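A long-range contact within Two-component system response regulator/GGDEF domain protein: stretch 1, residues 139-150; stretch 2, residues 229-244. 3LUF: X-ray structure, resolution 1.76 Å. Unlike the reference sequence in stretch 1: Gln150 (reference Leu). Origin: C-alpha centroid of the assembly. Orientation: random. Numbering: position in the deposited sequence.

Stretch 1 139-150: RTMAQLRKQLLQ
Stretch 2 (229-244) PFEPEELQCRVSHNLE

Helix 139-145 and helix 232-244 cross at -63°, their axes 10.2 Å apart at closest approach, with Gln143 CA 6.4 Å from Pro232 CA and Gln147 CA 7.3 Å from Gln236 CA setting the register. No direct hydrogen bond spans the 486 Å² interface; packing and one water join the stretches.

A type I turn from Arg145 to Leu148 follows on the helix, Leu148 has a left-handed phi/psi of 64/18, and Leu149 extends (-77/156). Gln143, Leu144, Gln147 and Leu149 all adopt chi1 m, chi2 t. In this rotamer Leu144 CD2 lies 3.9 Å from Leu235 CD2 and 3.7 Å from Val239 CG2, while Leu149 places CD1 3.9 Å from Val239 CG1 and CD2 3.8 Å from Leu243 CD1. Leu235 (t, p), Val239 (t) and Leu243 (m, t) supply this apolar surface at i, i+4 and i+8, one helical face.

The glutamines pack largely through contacts with carbon. Gln143 NE2 lies 3.2 Å from Pro232 CG; its OE1, 3.3 Å from Leu235 CD2, is buried without a polar partner and meets the edge of the Phe230 ring (chi1 p) at CE1, 3.8 Å. Gln147 NE2 approaches Gln236 CA at 3.3 Å. Gln147 OE1 accepts from a water at 2.7 Å, which also hydrogen-bonds Ser240 OG at 2.7 Å, bridging a 4.4 Å gap between Gln147 OE1 and Ser240 OG.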

# COMPACT_ATOMS: atom_id res chain seq x y z
N ARG B 139 10.07 7.25 -17.77
CA ARG B 139 10.18 5.87 -17.32
C ARG B 139 8.92 5.49 -16.54
O ARG B 139 8.35 4.42 -16.75
CB ARG B 139 11.42 5.68 -16.45
CG ARG B 139 11.51 4.28 -15.86
CD ARG B 139 12.83 4.00 -15.18
NE ARG B 139 12.99 4.77 -13.94
CZ ARG B 139 13.89 5.74 -13.77
NH1 ARG B 139 14.73 6.08 -14.75
NH2 ARG B 139 13.96 6.37 -12.61
N THR B 140 8.48 6.39 -15.66
CA THR B 140 7.33 6.09 -14.82
C THR B 140 6.08 6.02 -15.69
O THR B 140 5.24 5.14 -15.49
CB THR B 140 7.17 7.17 -13.73
OG1 THR B 140 8.34 7.16 -12.91
CG2 THR B 140 5.99 6.89 -12.85
N MSE B 141 5.96 6.96 -16.62
CA MSE B 141 4.87 6.98 -17.60
C MSE B 141 4.82 5.70 -18.41
O MSE B 141 3.76 5.11 -18.57
CB MSE B 141 4.96 8.19 -18.52
CG MSE B 141 4.50 9.46 -17.84
SE MSE B 141 4.86 10.86 -19.13
CE MSE B 141 3.56 10.23 -20.42
N ALA B 142 5.98 5.24 -18.87
CA ALA B 142 6.02 3.99 -19.65
C ALA B 142 5.56 2.79 -18.82
O ALA B 142 4.80 1.94 -19.33
CB ALA B 142 7.42 3.75 -20.24
N GLN B 143 5.98 2.74 -17.56
CA GLN B 143 5.60 1.67 -16.63
C GLN B 143 4.08 1.71 -16.43
O GLN B 143 3.43 0.69 -16.47
CB GLN B 143 6.36 1.80 -15.31
CG GLN B 143 7.85 1.38 -15.36
CD GLN B 143 8.71 1.82 -14.16
OE1 GLN B 143 8.37 2.76 -13.42
NE2 GLN B 143 9.85 1.17 -13.99
N LEU B 144 3.51 2.89 -16.22
CA LEU B 144 2.06 2.99 -16.03
C LEU B 144 1.26 2.67 -17.29
O LEU B 144 0.16 2.12 -17.21
CB LEU B 144 1.68 4.37 -15.48
CG LEU B 144 2.31 4.75 -14.14
CD1 LEU B 144 2.11 6.22 -13.84
CD2 LEU B 144 1.73 3.94 -12.99
N ARG B 145 1.81 2.99 -18.46
CA ARG B 145 1.16 2.67 -19.73
C ARG B 145 1.13 1.15 -19.96
O ARG B 145 0.21 0.65 -20.61
CB ARG B 145 1.78 3.42 -20.90
CG ARG B 145 1.41 4.89 -20.89
CD ARG B 145 1.91 5.69 -22.07
NE ARG B 145 1.22 6.98 -22.02
CZ ARG B 145 1.66 8.10 -22.56
NH1 ARG B 145 2.83 8.12 -23.22
NH2 ARG B 145 0.94 9.21 -22.44
N LYS B 146 2.09 0.43 -19.38
CA LYS B 146 2.09 -1.06 -19.39
C LYS B 146 1.15 -1.66 -18.35
O LYS B 146 1.02 -2.88 -18.23
CB LYS B 146 3.47 -1.58 -19.09
CG LYS B 146 4.48 -1.36 -20.20
CD LYS B 146 5.44 -2.51 -20.27
CE LYS B 146 6.19 -2.65 -18.97
NZ LYS B 146 6.81 -4.00 -18.88
N GLN B 147 0.53 -0.82 -17.54
CA GLN B 147 -0.57 -1.26 -16.71
C GLN B 147 -1.91 -0.91 -17.43
O GLN B 147 -2.97 -1.02 -16.84
CB GLN B 147 -0.50 -0.61 -15.31
CG GLN B 147 0.76 -0.97 -14.48
CD GLN B 147 0.90 -0.16 -13.19
OE1 GLN B 147 -0.05 0.02 -12.43
NE2 GLN B 147 2.12 0.29 -12.93
N LEU B 148 -1.83 -0.49 -18.69
CA LEU B 148 -2.97 -0.05 -19.51
C LEU B 148 -3.71 1.21 -19.02
O LEU B 148 -4.82 1.51 -19.48
CB LEU B 148 -3.96 -1.22 -19.76
CG LEU B 148 -3.33 -2.44 -20.46
CD1 LEU B 148 -4.41 -3.46 -20.63
CD2 LEU B 148 -2.71 -2.07 -21.85
N LEU B 149 -3.06 1.98 -18.16
CA LEU B 149 -3.65 3.22 -17.68
C LEU B 149 -3.54 4.33 -18.75
O LEU B 149 -2.68 4.28 -19.63
CB LEU B 149 -2.94 3.68 -16.40
CG LEU B 149 -3.17 2.79 -15.17
CD1 LEU B 149 -2.03 2.98 -14.19
CD2 LEU B 149 -4.49 3.13 -14.51
N GLN B 150 -4.44 5.30 -18.65
CA GLN B 150 -4.34 6.54 -19.39
C GLN B 150 -3.48 7.50 -18.58
O GLN B 150 -3.89 7.93 -17.51
CB GLN B 150 -5.73 7.09 -19.58
CG GLN B 150 -6.60 6.21 -20.49
CD GLN B 150 -7.97 6.82 -20.68
OE1 GLN B 150 -8.09 8.00 -21.00
NE2 GLN B 150 -9.01 6.04 -20.41
N PRO B 229 15.19 4.70 -5.21
CA PRO B 229 14.78 3.92 -6.39
C PRO B 229 13.72 2.85 -6.09
O PRO B 229 13.72 2.28 -5.00
CB PRO B 229 16.09 3.21 -6.82
CG PRO B 229 16.95 3.17 -5.57
CD PRO B 229 16.62 4.51 -4.90
N PHE B 230 12.84 2.60 -7.06
CA PHE B 230 11.85 1.51 -6.99
C PHE B 230 11.82 0.72 -8.30
O PHE B 230 12.19 1.24 -9.38
CB PHE B 230 10.43 2.04 -6.66
CG PHE B 230 9.93 3.10 -7.63
CD1 PHE B 230 9.33 2.72 -8.84
CD2 PHE B 230 10.06 4.45 -7.33
CE1 PHE B 230 8.88 3.69 -9.73
CE2 PHE B 230 9.63 5.42 -8.23
CZ PHE B 230 9.05 5.04 -9.43
N GLU B 231 11.36 -0.53 -8.19
CA GLU B 231 11.19 -1.42 -9.33
C GLU B 231 9.79 -1.29 -9.92
O GLU B 231 8.86 -0.89 -9.20
CB GLU B 231 11.43 -2.86 -8.87
CG GLU B 231 12.84 -3.07 -8.28
CD GLU B 231 13.94 -2.98 -9.34
OE1 GLU B 231 13.77 -3.50 -10.47
OE2 GLU B 231 14.99 -2.38 -9.03
N PRO B 232 9.61 -1.64 -11.21
CA PRO B 232 8.29 -1.58 -11.87
C PRO B 232 7.19 -2.31 -11.13
O PRO B 232 6.05 -1.81 -11.07
CB PRO B 232 8.55 -2.26 -13.22
CG PRO B 232 9.97 -2.03 -13.47
CD PRO B 232 10.68 -2.00 -12.17
N GLU B 233 7.51 -3.48 -10.58
CA GLU B 233 6.53 -4.28 -9.85
C GLU B 233 6.10 -3.59 -8.56
O GLU B 233 4.98 -3.77 -8.13
CB GLU B 233 7.01 -5.72 -9.54
CG GLU B 233 7.34 -6.62 -10.80
CD GLU B 233 8.76 -6.41 -11.38
OE1 GLU B 233 9.43 -5.40 -11.05
OE2 GLU B 233 9.20 -7.26 -12.19
N GLU B 234 7.02 -2.85 -7.92
CA GLU B 234 6.70 -2.08 -6.73
C GLU B 234 5.75 -0.94 -7.09
O GLU B 234 4.71 -0.78 -6.45
CB GLU B 234 7.96 -1.56 -6.06
CG GLU B 234 8.72 -2.69 -5.36
CD GLU B 234 10.07 -2.25 -4.82
OE1 GLU B 234 10.56 -2.90 -3.87
OE2 GLU B 234 10.65 -1.28 -5.36
N LEU B 235 6.04 -0.25 -8.20
CA LEU B 235 5.18 0.83 -8.68
C LEU B 235 3.81 0.28 -9.01
O LEU B 235 2.80 0.84 -8.58
CB LEU B 235 5.79 1.54 -9.92
CG LEU B 235 4.83 2.55 -10.58
CD1 LEU B 235 4.56 3.75 -9.69
CD2 LEU B 235 5.39 2.98 -11.92
N GLN B 236 3.76 -0.80 -9.79
CA GLN B 236 2.50 -1.46 -10.12
C GLN B 236 1.69 -1.83 -8.89
O GLN B 236 0.51 -1.57 -8.87
CB GLN B 236 2.72 -2.70 -10.98
CG GLN B 236 1.44 -3.52 -11.21
CD GLN B 236 1.62 -4.58 -12.32
OE1 GLN B 236 0.92 -4.57 -13.33
NE2 GLN B 236 2.61 -5.44 -12.14
N CYS B 237 2.33 -2.45 -7.89
CA CYS B 237 1.65 -2.86 -6.66
C CYS B 237 1.03 -1.65 -5.96
O CYS B 237 -0.13 -1.69 -5.56
CB CYS B 237 2.65 -3.54 -5.71
SG CYS B 237 2.01 -4.00 -4.14
N ARG B 238 1.81 -0.58 -5.82
CA ARG B 238 1.28 0.60 -5.11
C ARG B 238 0.10 1.25 -5.85
O ARG B 238 -0.90 1.68 -5.22
CB ARG B 238 2.38 1.65 -4.97
CG ARG B 238 3.50 1.23 -4.06
CD ARG B 238 3.25 1.66 -2.59
NE ARG B 238 2.00 1.17 -2.01
CZ ARG B 238 1.78 -0.07 -1.58
NH1 ARG B 238 2.73 -1.00 -1.70
NH2 ARG B 238 0.60 -0.40 -1.06
N VAL B 239 0.26 1.36 -7.16
CA VAL B 239 -0.77 1.96 -7.99
C VAL B 239 -2.01 1.11 -7.90
O VAL B 239 -3.08 1.64 -7.60
CB VAL B 239 -0.30 2.20 -9.42
CG1 VAL B 239 -1.52 2.49 -10.35
CG2 VAL B 239 0.69 3.34 -9.46
N SER B 240 -1.88 -0.21 -8.06
CA SER B 240 -3.07 -1.07 -7.98
C SER B 240 -3.77 -0.94 -6.63
O SER B 240 -5.00 -0.81 -6.58
CB SER B 240 -2.72 -2.54 -8.25
OG SER B 240 -2.22 -2.59 -9.56
N HIS B 241 -3.00 -0.94 -5.53
CA HIS B 241 -3.60 -0.82 -4.20
C HIS B 241 -4.39 0.49 -4.03
O HIS B 241 -5.47 0.48 -3.43
CB HIS B 241 -2.56 -0.92 -3.08
CG HIS B 241 -2.18 -2.33 -2.70
ND1 HIS B 241 -3.05 -3.17 -2.05
CD2 HIS B 241 -1.02 -3.01 -2.84
CE1 HIS B 241 -2.44 -4.33 -1.81
NE2 HIS B 241 -1.21 -4.26 -2.30
N ASN B 242 -3.83 1.58 -4.53
CA ASN B 242 -4.50 2.89 -4.41
C ASN B 242 -5.76 2.99 -5.27
O ASN B 242 -6.80 3.55 -4.84
CB ASN B 242 -3.53 4.04 -4.70
CG ASN B 242 -2.63 4.29 -3.53
OD1 ASN B 242 -1.54 3.71 -3.42
ND2 ASN B 242 -3.13 5.03 -2.56
N LEU B 243 -5.67 2.42 -6.46
CA LEU B 243 -6.87 2.35 -7.34
C LEU B 243 -7.96 1.48 -6.73
O LEU B 243 -9.15 1.82 -6.74
CB LEU B 243 -6.52 1.93 -8.77
CG LEU B 243 -5.56 2.84 -9.54
CD1 LEU B 243 -5.24 2.23 -10.89
CD2 LEU B 243 -6.10 4.27 -9.70
N GLU B 244 -7.58 0.33 -6.17
CA GLU B 244 -8.55 -0.52 -5.50
C GLU B 244 -9.21 0.21 -4.31
O GLU B 244 -10.41 0.13 -4.12
CB GLU B 244 -7.87 -1.81 -5.05
CG GLU B 244 -8.65 -2.61 -4.02
CD GLU B 244 -9.44 -3.72 -4.64
OE1 GLU B 244 -10.10 -4.46 -3.88
OE2 GLU B 244 -9.40 -3.88 -5.90
O HOH W 1 -2.25 -1.40 -11.93